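Local coordinates for mitochondrial RNA-binding protein 2 (Trypanosoma brucei, PDB 2GIA) that probably binds guide RNA and, together with mitochondrial RNA-binding protein 1, acts as an RNA matchmaker in mitochondrial RNA editing, at residues P44-V49 / Q177-Q182; Y135-K140 / A171-L176. One frame throughout, in Å; residues are numbered along the deposited sequence.

Both contacts use helix 170-187, the closing helix of the fold, but each sets it against a different antiparallel sheet: contact 1 against strand 45-50 of the first, contact 2 against strand 137-145 of the second. Contact 1 is buried and aromatic, with two phenylalanine rings in an offset edge-to-face pair. Contact 2 lies nearer the start of the helix, is only partly buried, and rests on a serine hydroxyl facing a ring edge. Neither has a hydrogen bond across it. Their centres are about 10 Å apart, and they meet chiefly at Phe46, whose CD1 is 3.5 Å from Met175 CE and whose CZ is 3.6 Å from Leu176 CA.

Contact 1 of 2, residues P44-V49 / Q177-Q182; sequences PAFDVV and QRFLTQ
Gln177 O, one helical turn before Thr181 and two residues ahead of the Phe179 that meets Phe46, is gripped twice: Thr181 N lies 2.9 Å from Gln177 O, and the hydroxyl Thr181 OG1 donates to Gln177 O over 2.8 Å. The two donors arrive from opposite faces of the carbonyl plane, the hydroxyl tilted 32° out of it. Helix 170-187, which carries these residues, closes a Whirly-type fold, in which two four-stranded antiparallel sheets are each followed by a helix, and here it packs on strand 45-50, the outermost of the first sheet within this chain.

The contact itself is carried by two aromatic rings. The edge of Phe46 is directed at the face of Phe179 in an offset edge-to-face pair, with planes at 62° and centroids 5.3 Å apart. Phe46 CE2 comes 3.5 Å from Phe179 CB, so this corner of the ring meets the root of the other side chain, while Phe46 CD2 lies 3.7 Å from Phe179 CD2. The Phe179 ring stands out from the helix toward the strand because chi1 of 178° sets CG trans to the backbone N.

Beyond the segments, Phe147 and Phe149 of an adjoining mitochondrial RNA-binding protein 1 subunit meet the Phe179 ring, placing the contact at the subunit interface. Asp144 of that chain pairs with Arg178 NE, while Arg178 NH1 bonds Gln177 OE1 on an in-plane lone pair. Where the loop gives way to the strand, Ala45 CA approaches Phe179 CE2 to 3.6 Å, and Pro44 O sits at the ring edge, 3.6 Å from the same CE2.

Contact 2 of 2, residues Y135-K140 / A171-L176; sequences YTFTLK and AESLML
The first turn of the closing helix 170-187 of a Whirly-type fold meets residues 135-137 here, leading into strand 137-145 in the second antiparallel sheet. The touching is done mainly by one side chain, Ser173, whose OG lies 3.1 Å from Phe137 CD2, at the edge of the ring and in its plane. Ser173 CB backs this up, 3.6 Å from the same CD2. An oxygen so placed faces the ring's C-H rim, where the hydrogens are probably slightly positive, and not the pi cloud.

What orients the hydroxyl is a hydrogen bond outside the segments: Ser173 OG donates to Asp169 O, one turn back, as its chi1 of -66° beside the backbone N allows. Tyr135 O is also near, but at 3.6 Å from Ser173 OG it makes no hydrogen bond. The Tyr135 side chain packs on Arg84 of a mitochondrial RNA-binding protein 1 subunit. Thr136 CA stands 3.9 Å from Ser173 OG, and the CA atoms come nearest here, Thr136 CA to Ser173 CA at 6.2 Å. Phe137 turns its ring to the helix with CG anti to its carbonyl carbon (chi1 -62°).

Around this pair, Val108 and Leu109 of helix 101-109 and Pro129 of strand 123-129 also pack on Phe137. Phe168 of strand 160-168 touches Ser173, so the ring-and-hydroxyl contact lies where helices 101-109 and 170-187 meet the second sheet.

Contact 1 of 2, residues P44-V49 / Q177-Q182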
loop_
_atom_site.group_PDB
_atom_site.type_symbol
_atom_site.label_atom_id
_atom_site.label_comp_id
_atom_site.label_asym_id
_atom_site.label_seq_id
_atom_site.Cartn_x
_atom_site.Cartn_y
_atom_site.Cartn_z
ATOM N N PRO D 44 7.263 -13.055 9.712
ATOM C CA PRO D 44 7.394 -11.617 9.425
ATOM C C PRO D 44 7.269 -10.957 10.813
ATOM O O PRO D 44 6.450 -11.389 11.634
ATOM C CB PRO D 44 6.169 -11.328 8.564
ATOM C CG PRO D 44 6.053 -12.590 7.755
ATOM C CD PRO D 44 6.306 -13.711 8.804
ATOM N N ALA D 45 8.019 -9.898 11.083
ATOM C CA ALA D 45 7.966 -9.315 12.441
ATOM C C ALA D 45 8.670 -7.972 12.530
ATOM O O ALA D 45 9.372 -7.548 11.620
ATOM C CB ALA D 45 8.715 -10.283 13.413
ATOM N N PHE D 46 8.464 -7.290 13.636
ATOM C CA PHE D 46 9.263 -6.087 13.914
ATOM C C PHE D 46 9.475 -6.084 15.432
ATOM O O PHE D 46 8.736 -6.736 16.155
ATOM C CB PHE D 46 8.639 -4.765 13.450
ATOM C CG PHE D 46 7.385 -4.364 14.171
ATOM C CD1 PHE D 46 7.431 -3.404 15.188
ATOM C CD2 PHE D 46 6.140 -4.915 13.804
ATOM C CE1 PHE D 46 6.264 -2.986 15.844
ATOM C CE2 PHE D 46 4.956 -4.492 14.462
ATOM C CZ PHE D 46 5.028 -3.531 15.480
ATOM N N ASP D 47 10.490 -5.371 15.914
ATOM C CA ASP D 47 10.764 -5.351 17.356
ATOM C C ASP D 47 10.464 -3.999 17.943
ATOM O O ASP D 47 10.733 -2.973 17.278
ATOM C CB ASP D 47 12.244 -5.642 17.597
ATOM C CG ASP D 47 12.705 -6.889 16.924
ATOM O OD1 ASP D 47 11.984 -7.902 17.002
ATOM O OD2 ASP D 47 13.803 -6.872 16.314
ATOM N N VAL D 48 9.934 -3.967 19.170
ATOM C CA VAL D 48 9.680 -2.698 19.855
ATOM C C VAL D 48 10.708 -2.827 20.993
ATOM O O VAL D 48 10.531 -3.606 21.928
ATOM C CB VAL D 48 8.239 -2.590 20.408
ATOM C CG1 VAL D 48 8.099 -1.300 21.303
ATOM C CG2 VAL D 48 7.233 -2.470 19.233
ATOM N N VAL D 49 11.798 -2.069 20.878
ATOM C CA VAL D 49 12.912 -2.170 21.806
ATOM C C VAL D 49 12.947 -1.063 22.849
ATOM O O VAL D 49 13.000 0.118 22.514
ATOM C CB VAL D 49 14.231 -2.189 21.006
ATOM C CG1 VAL D 49 15.395 -2.609 21.903
ATOM C CG2 VAL D 49 14.104 -3.130 19.800
ATOM N N GLN D 177 0.775 -0.215 12.735
ATOM C CA GLN D 177 -0.324 -0.059 11.784
ATOM C C GLN D 177 0.056 -0.660 10.413
ATOM O O GLN D 177 -0.764 -1.326 9.782
ATOM C CB GLN D 177 -0.723 1.443 11.664
ATOM C CG GLN D 177 -2.138 1.756 10.984
ATOM C CD GLN D 177 -2.160 1.596 9.447
ATOM O OE1 GLN D 177 -1.132 1.731 8.795
ATOM N NE2 GLN D 177 -3.357 1.346 8.863
ATOM N N ARG D 178 1.289 -0.430 9.945
ATOM C CA ARG D 178 1.690 -0.998 8.630
ATOM C C ARG D 178 1.827 -2.517 8.720
ATOM O O ARG D 178 1.480 -3.249 7.787
ATOM C CB ARG D 178 3.015 -0.375 8.138
ATOM C CG ARG D 178 2.938 1.167 7.936
ATOM C CD ARG D 178 1.612 1.591 7.243
ATOM N NE ARG D 178 1.407 1.010 5.895
ATOM C CZ ARG D 178 0.230 0.981 5.252
ATOM N NH1 ARG D 178 -0.870 1.485 5.829
ATOM N NH2 ARG D 178 0.159 0.528 3.994
ATOM N N PHE D 179 2.374 -2.991 9.837
ATOM C CA PHE D 179 2.537 -4.424 10.031
ATOM C C PHE D 179 1.177 -5.131 9.990
ATOM O O PHE D 179 1.016 -6.117 9.274
ATOM C CB PHE D 179 3.218 -4.713 11.380
ATOM C CG PHE D 179 3.375 -6.200 11.658
ATOM C CD1 PHE D 179 2.416 -6.884 12.406
ATOM C CD2 PHE D 179 4.472 -6.898 11.179
ATOM C CE1 PHE D 179 2.566 -8.241 12.675
ATOM C CE2 PHE D 179 4.649 -8.265 11.440
ATOM C CZ PHE D 179 3.690 -8.942 12.197
ATOM N N LEU D 180 0.210 -4.627 10.761
ATOM C CA LEU D 180 -1.127 -5.206 10.784
ATOM C C LEU D 180 -1.779 -5.065 9.414
ATOM O O LEU D 180 -2.533 -5.946 8.981
ATOM C CB LEU D 180 -2.018 -4.513 11.828
ATOM C CG LEU D 180 -1.555 -4.834 13.267
ATOM C CD1 LEU D 180 -2.439 -4.148 14.242
ATOM C CD2 LEU D 180 -1.555 -6.360 13.512
ATOM N N THR D 181 -1.537 -3.945 8.741
ATOM C CA THR D 181 -2.108 -3.781 7.376
ATOM C C THR D 181 -1.573 -4.892 6.462
ATOM O O THR D 181 -2.352 -5.525 5.709
ATOM C CB THR D 181 -1.760 -2.400 6.824
ATOM O OG1 THR D 181 -2.518 -1.417 7.569
ATOM C CG2 THR D 181 -2.135 -2.286 5.301
ATOM N N GLN D 182 -0.254 -5.132 6.505
ATOM C CA GLN D 182 0.329 -6.229 5.683
ATOM C C GLN D 182 -0.239 -7.585 6.154
ATOM O O GLN D 182 -0.615 -8.401 5.335
ATOM C CB GLN D 182 1.851 -6.292 5.831
ATOM C CG GLN D 182 2.544 -5.105 5.143
ATOM C CD GLN D 182 2.587 -5.306 3.642
ATOM O OE1 GLN D 182 3.364 -6.110 3.128
ATOM N NE2 GLN D 182 1.753 -4.599 2.945
#

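Contact 2 of 2, residues Y135-K140 / A171-L176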
loop_
_atom_site.group_PDB
_atom_site.type_symbol
_atom_site.label_atom_id
_atom_site.label_comp_id
_atom_site.label_asym_id
_atom_site.label_seq_id
_atom_site.Cartn_x
_atom_site.Cartn_y
_atom_site.Cartn_z
ATOM N N TYR D 135 -1.157 10.281 18.199
ATOM C CA TYR D 135 -0.592 9.172 17.466
ATOM C C TYR D 135 0.285 8.228 18.287
ATOM O O TYR D 135 1.173 7.592 17.722
ATOM C CB TYR D 135 0.204 9.725 16.273
ATOM C CG TYR D 135 -0.641 10.617 15.363
ATOM C CD1 TYR D 135 -1.767 10.110 14.722
ATOM C CD2 TYR D 135 -0.349 11.977 15.203
ATOM C CE1 TYR D 135 -2.585 10.917 13.954
ATOM C CE2 TYR D 135 -1.176 12.808 14.425
ATOM C CZ TYR D 135 -2.288 12.266 13.807
ATOM O OH TYR D 135 -3.113 13.047 13.030
ATOM N N THR D 136 0.064 8.146 19.605
ATOM C CA THR D 136 0.836 7.218 20.458
ATOM C C THR D 136 -0.200 6.338 21.148
ATOM O O THR D 136 -1.345 6.747 21.364
ATOM C CB THR D 136 1.734 7.919 21.535
ATOM O OG1 THR D 136 0.911 8.610 22.482
ATOM C CG2 THR D 136 2.714 8.899 20.859
ATOM N N PHE D 137 0.214 5.123 21.480
ATOM C CA PHE D 137 -0.706 4.154 22.027
ATOM C C PHE D 137 -0.068 3.355 23.137
ATOM O O PHE D 137 1.154 3.358 23.282
ATOM C CB PHE D 137 -1.154 3.212 20.910
ATOM C CG PHE D 137 -1.880 3.916 19.802
ATOM C CD1 PHE D 137 -3.271 3.993 19.801
ATOM C CD2 PHE D 137 -1.174 4.584 18.806
ATOM C CE1 PHE D 137 -3.949 4.736 18.817
ATOM C CE2 PHE D 137 -1.843 5.326 17.821
ATOM C CZ PHE D 137 -3.227 5.402 17.828
ATOM N N THR D 138 -0.920 2.659 23.895
ATOM C CA THR D 138 -0.455 1.854 25.014
ATOM C C THR D 138 -1.043 0.447 25.069
ATOM O O THR D 138 -2.247 0.293 25.008
ATOM C CB THR D 138 -0.813 2.536 26.373
ATOM O OG1 THR D 138 -0.173 3.817 26.435
ATOM C CG2 THR D 138 -0.316 1.655 27.539
ATOM N N LEU D 139 -0.177 -0.561 25.172
ATOM C CA LEU D 139 -0.602 -1.952 25.321
ATOM C C LEU D 139 -0.398 -2.262 26.842
ATOM O O LEU D 139 0.721 -2.125 27.356
ATOM C CB LEU D 139 0.289 -2.905 24.495
ATOM C CG LEU D 139 0.008 -4.420 24.662
ATOM C CD1 LEU D 139 -1.405 -4.712 24.278
ATOM C CD2 LEU D 139 0.960 -5.289 23.829
ATOM N N LYS D 140 -1.483 -2.607 27.537
ATOM C CA LYS D 140 -1.470 -2.942 28.987
ATOM C C LYS D 140 -2.038 -4.346 29.080
ATOM O O LYS D 140 -3.127 -4.614 28.560
ATOM C CB LYS D 140 -2.398 -2.030 29.792
ATOM C CG LYS D 140 -2.212 -0.545 29.586
ATOM C CD LYS D 140 -3.458 0.201 30.074
ATOM C CE LYS D 140 -3.438 1.698 29.763
ATOM N NZ LYS D 140 -4.733 2.301 30.212
ATOM N N ALA D 171 6.535 6.513 15.995
ATOM C CA ALA D 171 7.153 5.591 15.035
ATOM C C ALA D 171 6.683 4.160 15.244
ATOM O O ALA D 171 6.333 3.475 14.299
ATOM C CB ALA D 171 8.687 5.651 15.140
ATOM N N GLU D 172 6.710 3.698 16.485
ATOM C CA GLU D 172 6.311 2.320 16.800
ATOM C C GLU D 172 4.853 2.026 16.481
ATOM O O GLU D 172 4.513 0.900 16.076
ATOM C CB GLU D 172 6.623 2.038 18.296
ATOM C CG GLU D 172 8.127 2.172 18.554
ATOM C CD GLU D 172 8.515 2.357 20.059
ATOM O OE1 GLU D 172 7.680 2.831 20.859
ATOM O OE2 GLU D 172 9.667 2.032 20.411
ATOM N N SER D 173 3.991 3.024 16.655
ATOM C CA SER D 173 2.581 2.875 16.378
ATOM C C SER D 173 2.385 2.778 14.862
ATOM O O SER D 173 1.576 1.986 14.380
ATOM C CB SER D 173 1.816 4.091 16.902
ATOM O OG SER D 173 1.896 4.129 18.314
ATOM N N LEU D 174 3.116 3.614 14.124
ATOM C CA LEU D 174 3.042 3.586 12.653
ATOM C C LEU D 174 3.528 2.212 12.199
ATOM O O LEU D 174 2.944 1.595 11.320
ATOM C CB LEU D 174 3.950 4.692 12.084
ATOM C CG LEU D 174 3.959 4.889 10.569
ATOM C CD1 LEU D 174 2.523 4.938 10.057
ATOM C CD2 LEU D 174 4.683 6.220 10.233
ATOM N N MET D 175 4.611 1.722 12.803
ATOM C CA MET D 175 5.106 0.401 12.453
ATOM C C MET D 175 4.052 -0.662 12.687
ATOM O O MET D 175 3.872 -1.537 11.858
ATOM C CB MET D 175 6.351 0.037 13.259
ATOM C CG MET D 175 7.581 0.822 12.849
ATOM S SD MET D 175 8.998 0.548 13.979
ATOM C CE MET D 175 9.307 -1.054 13.432
ATOM N N LEU D 176 3.348 -0.588 13.817
ATOM C CA LEU D 176 2.315 -1.584 14.100
ATOM C C LEU D 176 1.160 -1.446 13.091
ATOM O O LEU D 176 0.629 -2.450 12.633
ATOM C CB LEU D 176 1.796 -1.416 15.550
ATOM C CG LEU D 176 0.699 -2.406 15.978
ATOM C CD1 LEU D 176 1.258 -3.841 16.008
ATOM C CD2 LEU D 176 0.152 -1.991 17.350
#